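Local coordinates for probable amino acid aminotransferase (Mycobacterium tuberculosis, PDB 6Q1S), which belongs to the class IV aminotransferases and, as a two-chain assembly, holds 4'-deoxy-4'-aminopyridoxal-5'-phosphate and 2-oxoglutaric acid, at residues Phe33-Arg39 with Glu88-Ile94; Met60-Pro65 with Ile94-Gly98; Trp70-Val74 with Thr106-Met110; Val38-Ala43 with Thr78-Val82. All blocks are in the same frame, centred on the assembly; numbering follows the deposited sequence.

Contact 1 of 4, residues Phe33-Arg39 with Glu88-Ile94; sequences FETLLVR and EGALRLI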
loop_
_atom_site.group_PDB
_atom_site.type_symbol
_atom_site.label_atom_id
_atom_site.label_comp_id
_atom_site.label_asym_id
_atom_site.label_seq_id
_atom_site.Cartn_x
_atom_site.Cartn_y
_atom_site.Cartn_z
ATOM N N PHE B 33 -8.487 6.255 4.818
ATOM C CA PHE B 33 -8.310 7.389 5.711
ATOM C C PHE B 33 -8.576 8.687 4.965
ATOM O O PHE B 33 -8.718 8.715 3.741
ATOM C CB PHE B 33 -6.910 7.400 6.341
ATOM C CG PHE B 33 -5.843 7.987 5.462
ATOM C CD1 PHE B 33 -5.287 7.248 4.432
ATOM C CD2 PHE B 33 -5.376 9.272 5.686
ATOM C CE1 PHE B 33 -4.296 7.788 3.628
ATOM C CE2 PHE B 33 -4.386 9.818 4.888
ATOM C CZ PHE B 33 -3.845 9.074 3.858
ATOM N N GLU B 34 -8.647 9.770 5.737
ATOM C CA GLU B 34 -8.825 11.116 5.220
ATOM C C GLU B 34 -7.974 12.066 6.045
ATOM O O GLU B 34 -7.688 11.804 7.215
ATOM C CB GLU B 34 -10.296 11.555 5.262
ATOM C CG GLU B 34 -11.154 10.967 4.156
ATOM C CD GLU B 34 -10.750 11.465 2.785
ATOM O OE1 GLU B 34 -10.340 12.641 2.678
ATOM O OE2 GLU B 34 -10.841 10.686 1.814
ATOM N N THR B 35 -7.572 13.174 5.429
ATOM C CA THR B 35 -6.771 14.190 6.101
ATOM C C THR B 35 -7.469 15.533 5.980
ATOM O O THR B 35 -7.814 15.960 4.874
ATOM C CB THR B 35 -5.357 14.279 5.515
ATOM O OG1 THR B 35 -4.646 13.065 5.789
ATOM C CG2 THR B 35 -4.600 15.451 6.123
ATOM N N LEU B 36 -7.674 16.192 7.117
ATOM C CA LEU B 36 -8.374 17.463 7.169
ATOM C C LEU B 36 -7.496 18.494 7.858
ATOM O O LEU B 36 -6.678 18.161 8.719
ATOM C CB LEU B 36 -9.710 17.348 7.918
ATOM C CG LEU B 36 -10.792 16.429 7.349
ATOM C CD1 LEU B 36 -10.573 14.992 7.791
ATOM C CD2 LEU B 36 -12.169 16.914 7.769
ATOM N N LEU B 37 -7.675 19.750 7.467
ATOM C CA LEU B 37 -6.941 20.865 8.046
ATOM C C LEU B 37 -7.847 21.632 8.999
ATOM O O LEU B 37 -8.970 22.000 8.635
ATOM C CB LEU B 37 -6.409 21.795 6.954
ATOM C CG LEU B 37 -5.644 23.035 7.421
ATOM C CD1 LEU B 37 -4.261 22.661 7.932
ATOM C CD2 LEU B 37 -5.547 24.051 6.294
ATOM N N VAL B 38 -7.366 21.859 10.216
ATOM C CA VAL B 38 -8.057 22.705 11.181
ATOM C C VAL B 38 -7.493 24.114 11.055
ATOM O O VAL B 38 -6.301 24.336 11.289
ATOM C CB VAL B 38 -7.897 22.170 12.612
ATOM C CG1 VAL B 38 -8.462 23.165 13.613
ATOM C CG2 VAL B 38 -8.591 20.826 12.755
ATOM N N ARG B 39 -8.349 25.065 10.689
ATOM C CA ARG B 39 -7.930 26.448 10.505
ATOM C C ARG B 39 -9.012 27.374 11.034
ATOM O O ARG B 39 -10.185 27.232 10.675
ATOM C CB ARG B 39 -7.644 26.756 9.028
ATOM C CG ARG B 39 -7.491 28.241 8.731
ATOM C CD ARG B 39 -7.272 28.510 7.248
ATOM N NE ARG B 39 -5.883 28.293 6.846
ATOM C CZ ARG B 39 -5.388 28.625 5.658
ATOM N NH1 ARG B 39 -6.165 29.196 4.748
ATOM N NH2 ARG B 39 -4.111 28.395 5.381
ATOM N N GLU B 88 -2.640 25.832 13.272
ATOM C CA GLU B 88 -3.373 24.897 12.439
ATOM C C GLU B 88 -3.067 23.470 12.880
ATOM O O GLU B 88 -2.029 23.187 13.487
ATOM C CB GLU B 88 -3.022 25.095 10.965
ATOM C CG GLU B 88 -3.697 26.305 10.335
ATOM C CD GLU B 88 -3.191 26.600 8.937
ATOM O OE1 GLU B 88 -3.558 27.658 8.384
ATOM O OE2 GLU B 88 -2.430 25.775 8.389
ATOM N N GLY B 89 -3.996 22.562 12.580
ATOM C CA GLY B 89 -3.853 21.183 12.978
ATOM C C GLY B 89 -4.041 20.247 11.801
ATOM O O GLY B 89 -4.689 20.576 10.807
ATOM N N ALA B 90 -3.452 19.066 11.935
ATOM C CA ALA B 90 -3.568 18.000 10.945
ATOM C C ALA B 90 -4.507 16.949 11.525
ATOM O O ALA B 90 -4.095 16.117 12.337
ATOM C CB ALA B 90 -2.202 17.411 10.609
ATOM N N LEU B 91 -5.768 16.992 11.107
ATOM C CA LEU B 91 -6.786 16.063 11.579
ATOM C C LEU B 91 -6.941 14.936 10.568
ATOM O O LEU B 91 -7.143 15.189 9.375
ATOM C CB LEU B 91 -8.118 16.784 11.795
ATOM C CG LEU B 91 -9.214 16.028 12.547
ATOM C CD1 LEU B 91 -9.973 16.968 13.469
ATOM C CD2 LEU B 91 -10.164 15.375 11.564
ATOM N N ARG B 92 -6.854 13.697 11.047
ATOM C CA ARG B 92 -6.916 12.528 10.183
ATOM C C ARG B 92 -7.944 11.541 10.718
ATOM O O ARG B 92 -8.050 11.341 11.930
ATOM C CB ARG B 92 -5.549 11.836 10.068
ATOM C CG ARG B 92 -4.641 12.439 9.006
ATOM C CD ARG B 92 -3.221 11.895 9.103
ATOM N NE ARG B 92 -2.597 12.117 10.404
ATOM C CZ ARG B 92 -1.406 11.631 10.743
ATOM N NH1 ARG B 92 -0.714 10.906 9.874
ATOM N NH2 ARG B 92 -0.907 11.868 11.949
ATOM N N LEU B 93 -8.708 10.943 9.806
ATOM C CA LEU B 93 -9.687 9.909 10.126
ATOM C C LEU B 93 -9.137 8.560 9.687
ATOM O O LEU B 93 -8.934 8.338 8.492
ATOM C CB LEU B 93 -11.018 10.182 9.427
ATOM C CG LEU B 93 -11.382 11.649 9.226
ATOM C CD1 LEU B 93 -12.603 11.780 8.332
ATOM C CD2 LEU B 93 -11.635 12.289 10.569
ATOM N N ILE B 94 -8.909 7.661 10.638
ATOM C CA ILE B 94 -8.364 6.339 10.348
ATOM C C ILE B 94 -9.495 5.324 10.435
ATOM O O ILE B 94 -10.150 5.201 11.475
ATOM C CB ILE B 94 -7.221 5.974 11.306
ATOM C CG1 ILE B 94 -6.196 7.107 11.369
ATOM C CG2 ILE B 94 -6.562 4.672 10.869
ATOM C CD1 ILE B 94 -5.471 7.350 10.063
#
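The guanidinium of Arg-39 offers an edge, not a face, to the carboxylate of Glu-88. Arg-39 NE lies 2.9 Å from Glu-88 OE1 and Arg-39 NH2 lies 3.1 Å from the same OE1, a side-on salt bridge in which two nitrogens share one oxygen. OE1 stays close to the guanidinium plane, yet the two planes are turned 41° apart, and both nitrogens reach OE1 from one face of the carboxylate. The chains run side by side; Arg-39 bends at chi3 (-81°) to bring its NE edge round. At the other end, the Phe-33 ring meets Tyr-155 edge-to-face, while Phe-33 CB touches Ile-94 CD1 at 4.0 Å. Six backbone hydrogen bonds join the antiparallel strands between these ends, two each at the pairs Glu-34/Leu-93, Leu-36/Leu-91 and Val-38/Gly-89. On the face carrying Leu-36, Leu-91 and Leu-93, Leu-36 CD1 sits 3.7 Å from Leu-93 CG, the two side chains crossing at about a right angle, and 3.8 Å from Leu-91 CD2. On the other face Thr-35 lies alongside Arg-92, its OG1 3.3 Å from Arg-92 CG. Arg-92 NH1 forms an intersubunit salt bridge with Glu-100 of the second subunit. The Thr-35 side chain comes to about 5 Å from 2-oxoglutaric acid. The chemistry is divided: Leu-36, Leu-91, Leu-93 and Val-38 make an apolar surface under helices 46-59 and 67-84, with the Glu-34 carboxylate on that face salt-bridged to Arg-52, whereas Arg-39 and Glu-88 each have a second oppositely charged partner, Asp-284 and Arg-122, so their ion pair belongs to a larger charged cluster.

Contact 2 of 4, residues Met60-Pro65 with Ile94-Gly98; sequences MDLPEP and IYSRG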
loop_
_atom_site.group_PDB
_atom_site.type_symbol
_atom_site.label_atom_id
_atom_site.label_comp_id
_atom_site.label_asym_id
_atom_site.label_seq_id
_atom_site.Cartn_x
_atom_site.Cartn_y
_atom_site.Cartn_z
ATOM N N MET B 60 -13.474 -0.506 -0.894
ATOM C CA MET B 60 -12.655 -1.416 -0.110
ATOM C C MET B 60 -13.476 -2.470 0.615
ATOM O O MET B 60 -12.933 -3.181 1.467
ATOM C CB MET B 60 -11.807 -0.626 0.884
ATOM C CG MET B 60 -10.623 0.052 0.230
ATOM S SD MET B 60 -9.243 -1.090 0.066
ATOM C CE MET B 60 -8.710 -1.184 1.768
ATOM N N ASP B 61 -14.764 -2.590 0.288
ATOM C CA ASP B 61 -15.647 -3.583 0.899
ATOM C C ASP B 61 -15.610 -3.482 2.419
ATOM O O ASP B 61 -15.608 -4.485 3.137
ATOM C CB ASP B 61 -15.293 -4.992 0.422
ATOM C CG ASP B 61 -15.355 -5.123 -1.086
ATOM O OD1 ASP B 61 -16.392 -4.746 -1.672
ATOM O OD2 ASP B 61 -14.369 -5.593 -1.686
ATOM N N LEU B 62 -15.567 -2.273 2.901
ATOM C CA LEU B 62 -15.592 -1.882 4.295
ATOM C C LEU B 62 -17.009 -1.511 4.706
ATOM O O LEU B 62 -17.798 -1.046 3.878
ATOM C CB LEU B 62 -14.661 -0.691 4.538
ATOM C CG LEU B 62 -13.185 -1.040 4.706
ATOM C CD1 LEU B 62 -12.318 0.197 4.547
ATOM C CD2 LEU B 62 -12.962 -1.676 6.063
ATOM N N PRO B 63 -17.366 -1.718 5.973
ATOM C CA PRO B 63 -18.693 -1.301 6.434
ATOM C C PRO B 63 -18.921 0.176 6.164
ATOM O O PRO B 63 -18.006 0.996 6.270
ATOM C CB PRO B 63 -18.660 -1.604 7.936
ATOM C CG PRO B 63 -17.646 -2.692 8.071
ATOM C CD PRO B 63 -16.603 -2.408 7.027
ATOM N N GLU B 64 -20.149 0.503 5.792
ATOM C CA GLU B 64 -20.495 1.866 5.428
ATOM C C GLU B 64 -20.272 2.784 6.623
ATOM O O GLU B 64 -20.826 2.528 7.703
ATOM C CB GLU B 64 -21.946 1.921 4.960
ATOM C CG GLU B 64 -22.577 3.298 4.981
ATOM C CD GLU B 64 -24.060 3.252 4.673
ATOM O OE1 GLU B 64 -24.777 4.211 5.029
ATOM O OE2 GLU B 64 -24.511 2.252 4.075
ATOM N N PRO B 65 -19.458 3.832 6.492
ATOM C CA PRO B 65 -19.132 4.656 7.662
ATOM C C PRO B 65 -20.360 5.369 8.207
ATOM O O PRO B 65 -21.183 5.901 7.460
ATOM C CB PRO B 65 -18.092 5.647 7.123
ATOM C CG PRO B 65 -18.253 5.623 5.650
ATOM C CD PRO B 65 -18.700 4.242 5.299
ATOM N N ILE B 94 -8.909 7.661 10.638
ATOM C CA ILE B 94 -8.364 6.339 10.348
ATOM C C ILE B 94 -9.495 5.324 10.435
ATOM O O ILE B 94 -10.150 5.201 11.475
ATOM C CB ILE B 94 -7.221 5.974 11.306
ATOM C CG1 ILE B 94 -6.196 7.107 11.369
ATOM C CG2 ILE B 94 -6.562 4.672 10.869
ATOM C CD1 ILE B 94 -5.471 7.350 10.063
ATOM N N TYR B 95 -9.723 4.596 9.343
ATOM C CA TYR B 95 -10.821 3.635 9.238
ATOM C C TYR B 95 -10.246 2.347 8.655
ATOM O O TYR B 95 -10.026 2.249 7.444
ATOM C CB TYR B 95 -11.953 4.191 8.381
ATOM C CG TYR B 95 -13.214 3.355 8.375
ATOM C CD1 TYR B 95 -13.667 2.735 9.531
ATOM C CD2 TYR B 95 -13.967 3.212 7.217
ATOM C CE1 TYR B 95 -14.824 1.975 9.527
ATOM C CE2 TYR B 95 -15.125 2.460 7.203
ATOM C CZ TYR B 95 -15.550 1.843 8.359
ATOM O OH TYR B 95 -16.705 1.091 8.347
ATOM N N SER B 96 -10.013 1.362 9.516
ATOM C CA SER B 96 -9.388 0.109 9.130
ATOM C C SER B 96 -10.380 -1.040 9.225
ATOM O O SER B 96 -11.426 -0.935 9.871
ATOM C CB SER B 96 -8.178 -0.188 10.021
ATOM O OG SER B 96 -8.037 -1.580 10.240
ATOM N N ARG B 97 -10.028 -2.151 8.576
ATOM C CA ARG B 97 -10.886 -3.330 8.581
ATOM C C ARG B 97 -10.967 -3.992 9.951
ATOM O O ARG B 97 -11.849 -4.833 10.161
ATOM C CB ARG B 97 -10.401 -4.336 7.534
ATOM C CG ARG B 97 -11.480 -5.304 7.059
ATOM C CD ARG B 97 -11.035 -6.080 5.828
ATOM N NE ARG B 97 -10.610 -5.198 4.745
ATOM C CZ ARG B 97 -11.430 -4.684 3.832
ATOM N NH1 ARG B 97 -12.726 -4.967 3.863
ATOM N NH2 ARG B 97 -10.954 -3.891 2.885
ATOM N N GLY B 98 -10.087 -3.641 10.878
ATOM C CA GLY B 98 -10.121 -4.220 12.204
ATOM C C GLY B 98 -9.081 -5.303 12.393
ATOM O O GLY B 98 -8.149 -5.478 11.602
#
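Met-60 to Leu-62 leave helix 46-59 in a tight bend, with Asp-61 at positive phi (54°), and bring the Leu-62 CA to 6.5 Å from the Arg-97 CA just past the end of strand 89-96. Arg-97 takes hold of this bend end-on. Its NH2 and NH1 both donate to Met-60 O, which lies in the guanidinium plane; the NH2 bond is fairly straight, and NH1 is 3.0 Å from Met-60 O. NH1 also makes a weak bond to Asp-61 O. A bend at chi3 (-55°) swings the guanidinium out of the line of its chain, while NE is left to Asp-30. Leu-62 CD2 covers one guanidinium face near its rim, and lies 3.7 Å from Arg-97 CA. Tyr-95 reaches over from the strand, its CG anti to the backbone N (chi1 -172°), and gives its hydroxyl proton to Pro-63 O, which sits at the ring edge; the modelled bond is very short. Leu-62 CB approaches Tyr-95 CE2 at 4.2 Å, and Pro-65 CB lies 4.4 Å from the same CE2. Asp-61 OD2 is salt-bridged to Arg-167 and Arg-163 of the second subunit, placing the bend at the dimer interface. The helix ends in a Schellman motif, closed by Leu-62 N to Ala-57 O and Asp-61 N to Arg-58 O, and the strand-end arginine binds the carbonyls of that turn.

Contact 3 of 4, residues Trp70-Val74 with Thr106-Met110; sequences WRRAV and TAYVM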
loop_
_atom_site.group_PDB
_atom_site.type_symbol
_atom_site.label_atom_id
_atom_site.label_comp_id
_atom_site.label_asym_id
_atom_site.label_seq_id
_atom_site.Cartn_x
_atom_site.Cartn_y
_atom_site.Cartn_z
ATOM N N TRP B 70 -19.034 9.810 12.904
ATOM C CA TRP B 70 -17.783 10.449 12.505
ATOM C C TRP B 70 -17.816 11.955 12.744
ATOM O O TRP B 70 -16.802 12.547 13.126
ATOM C CB TRP B 70 -17.475 10.141 11.039
ATOM C CG TRP B 70 -16.833 8.804 10.837
ATOM C CD1 TRP B 70 -17.428 7.671 10.362
ATOM C CD2 TRP B 70 -15.474 8.454 11.122
ATOM N NE1 TRP B 70 -16.519 6.641 10.324
ATOM C CE2 TRP B 70 -15.312 7.095 10.786
ATOM C CE3 TRP B 70 -14.376 9.158 11.625
ATOM C CZ2 TRP B 70 -14.099 6.429 10.935
ATOM C CZ3 TRP B 70 -13.171 8.492 11.772
ATOM C CH2 TRP B 70 -13.044 7.142 11.430
ATOM N N ARG B 71 -18.964 12.598 12.505
ATOM C CA ARG B 71 -19.045 14.043 12.707
ATOM C C ARG B 71 -18.878 14.423 14.173
ATOM O O ARG B 71 -18.390 15.516 14.475
ATOM C CB ARG B 71 -20.362 14.601 12.165
ATOM C CG ARG B 71 -20.433 14.677 10.649
ATOM C CD ARG B 71 -21.651 15.470 10.190
ATOM N NE ARG B 71 -22.822 14.633 9.945
ATOM C CZ ARG B 71 -23.212 14.229 8.741
ATOM N NH1 ARG B 71 -22.523 14.586 7.667
ATOM N NH2 ARG B 71 -24.292 13.472 8.609
ATOM N N ARG B 72 -19.302 13.558 15.095
ATOM C CA ARG B 72 -19.114 13.861 16.510
ATOM C C ARG B 72 -17.652 13.716 16.915
ATOM O O ARG B 72 -17.128 14.544 17.669
ATOM C CB ARG B 72 -20.001 12.965 17.371
ATOM C CG ARG B 72 -19.930 13.289 18.857
ATOM C CD ARG B 72 -20.839 12.377 19.656
ATOM N NE ARG B 72 -20.466 10.975 19.504
ATOM C CZ ARG B 72 -21.248 9.956 19.841
ATOM N NH1 ARG B 72 -22.454 10.185 20.344
ATOM N NH2 ARG B 72 -20.829 8.710 19.669
ATOM N N ALA B 73 -16.984 12.661 16.440
ATOM C CA ALA B 73 -15.578 12.466 16.779
ATOM C C ALA B 73 -14.712 13.602 16.245
ATOM O O ALA B 73 -13.779 14.049 16.921
ATOM C CB ALA B 73 -15.091 11.121 16.240
ATOM N N VAL B 74 -15.010 14.089 15.037
ATOM C CA VAL B 74 -14.253 15.213 14.494
ATOM C C VAL B 74 -14.567 16.489 15.266
ATOM O O VAL B 74 -13.678 17.308 15.524
ATOM C CB VAL B 74 -14.494 15.367 12.978
ATOM C CG1 VAL B 74 -14.170 14.069 12.261
ATOM C CG2 VAL B 74 -15.910 15.807 12.669
ATOM N N THR B 106 -11.814 -1.000 12.782
ATOM C CA THR B 106 -11.124 -0.003 13.590
ATOM C C THR B 106 -11.383 1.383 13.014
ATOM O O THR B 106 -11.267 1.590 11.803
ATOM C CB THR B 106 -9.622 -0.286 13.636
ATOM O OG1 THR B 106 -9.398 -1.632 14.078
ATOM C CG2 THR B 106 -8.930 0.674 14.592
ATOM N N ALA B 107 -11.751 2.324 13.883
ATOM C CA ALA B 107 -12.102 3.669 13.447
ATOM C C ALA B 107 -11.775 4.661 14.552
ATOM O O ALA B 107 -12.236 4.495 15.684
ATOM C CB ALA B 107 -13.586 3.751 13.082
ATOM N N TYR B 108 -10.983 5.682 14.231
ATOM C CA TYR B 108 -10.692 6.728 15.202
ATOM C C TYR B 108 -10.290 8.002 14.470
ATOM O O TYR B 108 -10.049 8.004 13.260
ATOM C CB TYR B 108 -9.609 6.298 16.200
ATOM C CG TYR B 108 -8.255 5.995 15.599
ATOM C CD1 TYR B 108 -7.943 4.721 15.142
ATOM C CD2 TYR B 108 -7.278 6.978 15.513
ATOM C CE1 TYR B 108 -6.703 4.439 14.603
ATOM C CE2 TYR B 108 -6.036 6.705 14.975
ATOM C CZ TYR B 108 -5.753 5.434 14.523
ATOM O OH TYR B 108 -4.515 5.160 13.991
ATOM N N VAL B 109 -10.220 9.089 15.235
ATOM C CA VAL B 109 -9.878 10.414 14.734
ATOM C C VAL B 109 -8.630 10.892 15.459
ATOM O O VAL B 109 -8.507 10.726 16.678
ATOM C CB VAL B 109 -11.049 11.400 14.937
ATOM C CG1 VAL B 109 -10.587 12.841 14.778
ATOM C CG2 VAL B 109 -12.175 11.087 13.971
ATOM N N MET B 110 -7.702 11.484 14.709
ATOM C CA MET B 110 -6.409 11.881 15.249
ATOM C C MET B 110 -6.034 13.272 14.764
ATOM O O MET B 110 -6.126 13.558 13.566
ATOM C CB MET B 110 -5.327 10.876 14.846
ATOM C CG MET B 110 -3.934 11.265 15.277
ATOM S SD MET B 110 -2.775 9.899 15.114
ATOM C CE MET B 110 -3.201 9.311 13.479
#
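This is an apolar helix-on-sheet contact: Trp-70, Ala-73 and Val-74 of helix 67-84 lie against Ala-107, Tyr-108 and Val-109 of strand 106-113, next to strand 3-6 at the side of the antiparallel sheet. The axes of the segments 70-74 and 106-110 are 8.6 Å apart at closest and run at 33° to each other. Trp-70 is the main contributor from the helix, Val-109 from the strand. With CG beside the backbone N (chi1 -82°), the indole points across at the strand, six-membered ring foremost. Trp-70 CZ2 rests on Ala-107 CB at 3.5 Å. The ring edge at CZ3 meets Val-109 CG2, also at 3.5 Å, and the backbone oxygen of Tyr-108 stands off that same edge, 3.5 Å from CZ3. Val-109 CG2 is the shared methyl, also touching Ala-73 CB at 3.7 Å and Val-74 CG1 at 4.0 Å, the two valine side chains crossing nearly at right angles. Leu-93 of the adjacent strand touches Trp-70, Val-74 and Val-109, while Tyr-108 points to the other face and bonds through OH to Ala-21 O of the second subunit. Cohesion between helix and strand therefore rests on close hydrophobic contact, with the backbone bonds of the strand made to its sheet neighbours.

Contact 4 of 4, residues Val38-Ala43 with Thr78-Val82; sequences VRDGRA and TQRWV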
loop_
_atom_site.group_PDB
_atom_site.type_symbol
_atom_site.label_atom_id
_atom_site.label_comp_id
_atom_site.label_asym_id
_atom_site.label_seq_id
_atom_site.Cartn_x
_atom_site.Cartn_y
_atom_site.Cartn_z
ATOM N N VAL B 38 -7.366 21.859 10.216
ATOM C CA VAL B 38 -8.057 22.705 11.181
ATOM C C VAL B 38 -7.493 24.114 11.055
ATOM O O VAL B 38 -6.301 24.336 11.289
ATOM C CB VAL B 38 -7.897 22.170 12.612
ATOM C CG1 VAL B 38 -8.462 23.165 13.613
ATOM C CG2 VAL B 38 -8.591 20.826 12.755
ATOM N N ARG B 39 -8.349 25.065 10.689
ATOM C CA ARG B 39 -7.930 26.448 10.505
ATOM C C ARG B 39 -9.012 27.374 11.034
ATOM O O ARG B 39 -10.185 27.232 10.675
ATOM C CB ARG B 39 -7.644 26.756 9.028
ATOM C CG ARG B 39 -7.491 28.241 8.731
ATOM C CD ARG B 39 -7.272 28.510 7.248
ATOM N NE ARG B 39 -5.883 28.293 6.846
ATOM C CZ ARG B 39 -5.388 28.625 5.658
ATOM N NH1 ARG B 39 -6.165 29.196 4.748
ATOM N NH2 ARG B 39 -4.111 28.395 5.381
ATOM N N ASP B 40 -8.607 28.313 11.892
ATOM C CA ASP B 40 -9.499 29.327 12.452
ATOM C C ASP B 40 -10.699 28.691 13.153
ATOM O O ASP B 40 -11.853 29.055 12.924
ATOM C CB ASP B 40 -9.951 30.324 11.381
ATOM C CG ASP B 40 -8.808 31.175 10.856
ATOM O OD1 ASP B 40 -9.072 32.111 10.073
ATOM O OD2 ASP B 40 -7.644 30.894 11.212
ATOM N N GLY B 41 -10.411 27.717 14.013
ATOM C CA GLY B 41 -11.394 27.183 14.931
ATOM C C GLY B 41 -12.237 26.032 14.429
ATOM O O GLY B 41 -13.089 25.546 15.183
ATOM N N ARG B 42 -12.020 25.555 13.204
ATOM C CA ARG B 42 -12.865 24.501 12.659
ATOM C C ARG B 42 -12.098 23.697 11.620
ATOM O O ARG B 42 -11.221 24.223 10.927
ATOM C CB ARG B 42 -14.138 25.083 12.029
ATOM C CG ARG B 42 -15.275 25.304 13.013
ATOM C CD ARG B 42 -16.134 26.488 12.611
ATOM N NE ARG B 42 -16.979 26.189 11.459
ATOM C CZ ARG B 42 -17.727 27.090 10.831
ATOM N NH1 ARG B 42 -18.469 26.731 9.792
ATOM N NH2 ARG B 42 -17.727 28.352 11.239
ATOM N N ALA B 43 -12.431 22.412 11.529
ATOM C CA ALA B 43 -11.926 21.588 10.441
ATOM C C ALA B 43 -12.608 21.979 9.137
ATOM O O ALA B 43 -13.802 22.294 9.111
ATOM C CB ALA B 43 -12.154 20.107 10.736
ATOM N N THR B 78 -11.902 18.515 17.176
ATOM C CA THR B 78 -11.684 19.891 16.739
ATOM C C THR B 78 -11.713 20.854 17.919
ATOM O O THR B 78 -10.801 21.670 18.091
ATOM C CB THR B 78 -12.729 20.286 15.693
ATOM O OG1 THR B 78 -12.638 19.401 14.571
ATOM C CG2 THR B 78 -12.501 21.710 15.222
ATOM N N GLN B 79 -12.759 20.774 18.747
ATOM C CA GLN B 79 -12.871 21.692 19.876
ATOM C C GLN B 79 -11.760 21.479 20.893
ATOM O O GLN B 79 -11.394 22.414 21.613
ATOM C CB GLN B 79 -14.227 21.520 20.560
ATOM C CG GLN B 79 -15.416 21.934 19.724
ATOM C CD GLN B 79 -16.728 21.563 20.380
ATOM O OE1 GLN B 79 -16.797 21.379 21.596
ATOM N NE2 GLN B 79 -17.775 21.438 19.577
ATOM N N ARG B 80 -11.214 20.265 20.967
ATOM C CA ARG B 80 -10.098 20.015 21.870
ATOM C C ARG B 80 -8.810 20.638 21.347
ATOM O O ARG B 80 -8.002 21.156 22.129
ATOM C CB ARG B 80 -9.919 18.513 22.072
ATOM C CG ARG B 80 -8.862 18.152 23.090
ATOM C CD ARG B 80 -9.486 17.579 24.346
ATOM N NE ARG B 80 -8.467 17.068 25.256
ATOM C CZ ARG B 80 -8.708 16.209 26.241
ATOM N NH1 ARG B 80 -7.716 15.796 27.018
ATOM N NH2 ARG B 80 -9.938 15.758 26.444
ATOM N N TRP B 81 -8.607 20.613 20.030
ATOM C CA TRP B 81 -7.407 21.214 19.456
ATOM C C TRP B 81 -7.481 22.735 19.483
ATOM O O TRP B 81 -6.495 23.403 19.817
ATOM C CB TRP B 81 -7.201 20.712 18.028
ATOM C CG TRP B 81 -6.007 21.311 17.351
ATOM C CD1 TRP B 81 -5.980 22.435 16.577
ATOM C CD2 TRP B 81 -4.663 20.814 17.382
ATOM N NE1 TRP B 81 -4.702 22.671 16.129
ATOM C CE2 TRP B 81 -3.876 21.689 16.609
ATOM C CE3 TRP B 81 -4.049 19.714 17.992
ATOM C CZ2 TRP B 81 -2.508 21.500 16.427
ATOM C CZ3 TRP B 81 -2.692 19.528 17.810
ATOM C CH2 TRP B 81 -1.936 20.416 17.035
ATOM N N VAL B 82 -8.635 23.300 19.123
ATOM C CA VAL B 82 -8.774 24.753 19.098
ATOM C C VAL B 82 -8.624 25.326 20.502
ATOM O O VAL B 82 -8.065 26.414 20.690
ATOM C CB VAL B 82 -10.122 25.145 18.463
ATOM C CG1 VAL B 82 -10.321 26.654 18.505
ATOM C CG2 VAL B 82 -10.199 24.625 17.039
HETATM O O HOH W 1 -14.561 21.267 12.518
#
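Thr-78, the first residue of the helical segment, sets its methyl against the second limb of the turn: CG2 is 3.8 Å from Ala-43 N and 3.8 Å from Arg-42 CA. Its CG2 stands anti to the backbone N, which leaves OG1 on the side of the helix where it bonds to Val-74 O. A water bridges the two segments here, accepting from Ala-43 N at 2.6 Å and giving a weak bond to Thr-78 OG1. Three residues on, Trp-81 brings the CD1 corner of its indole to Val-38 CG1 at 3.9 Å; the approach is oblique, and CG anti to the backbone N (chi1 178°) carries the indole over Gly-89, leaving CD1 at Val-38. Its NE1 donates to Asp-87 O. Val-82 comes last, one turn after Thr-78, and sets both methyls against Gly-41 CA: CG2 lies 3.5 Å and CG1 3.8 Å from that atom, and CG2 also reaches Val-38 CG1 at 4.1 Å. Gly-41, at phi 89°, belongs to a type I' turn from Arg-39 to Arg-42, flanked by the hairpin bond Arg-39 N to Arg-42 O. Helix 67-84 thus lies across the hairpin of strands 31-39 and 42-43 at the outer edge of the antiparallel sheet within this chain; Trp-81 also touches Met-3 of strand 3-6 at the opposite edge, so the helix spans the sheet.

How the contacts relate
From the N terminus, strand 31-39 turns into 42-43, and helices 46-59 and 67-84 follow before the chain returns as strand 89-96. Contact 1 closes that long excursion by pairing 31-39 with 89-96, and contact 4 is nested inside it, joining the hairpin turn to the far part of helix 67-84. Contact 2 ties the loop between the helices to the end of strand 89-96, and contact 3 sets the earlier part of helix 67-84 on strand 106-113. Contacts 2 and 3 cross each other and both contacts 1 and 4. Together they fasten two helices to one antiparallel sheet; contacts 1, 2 and 3 also touch the second subunit.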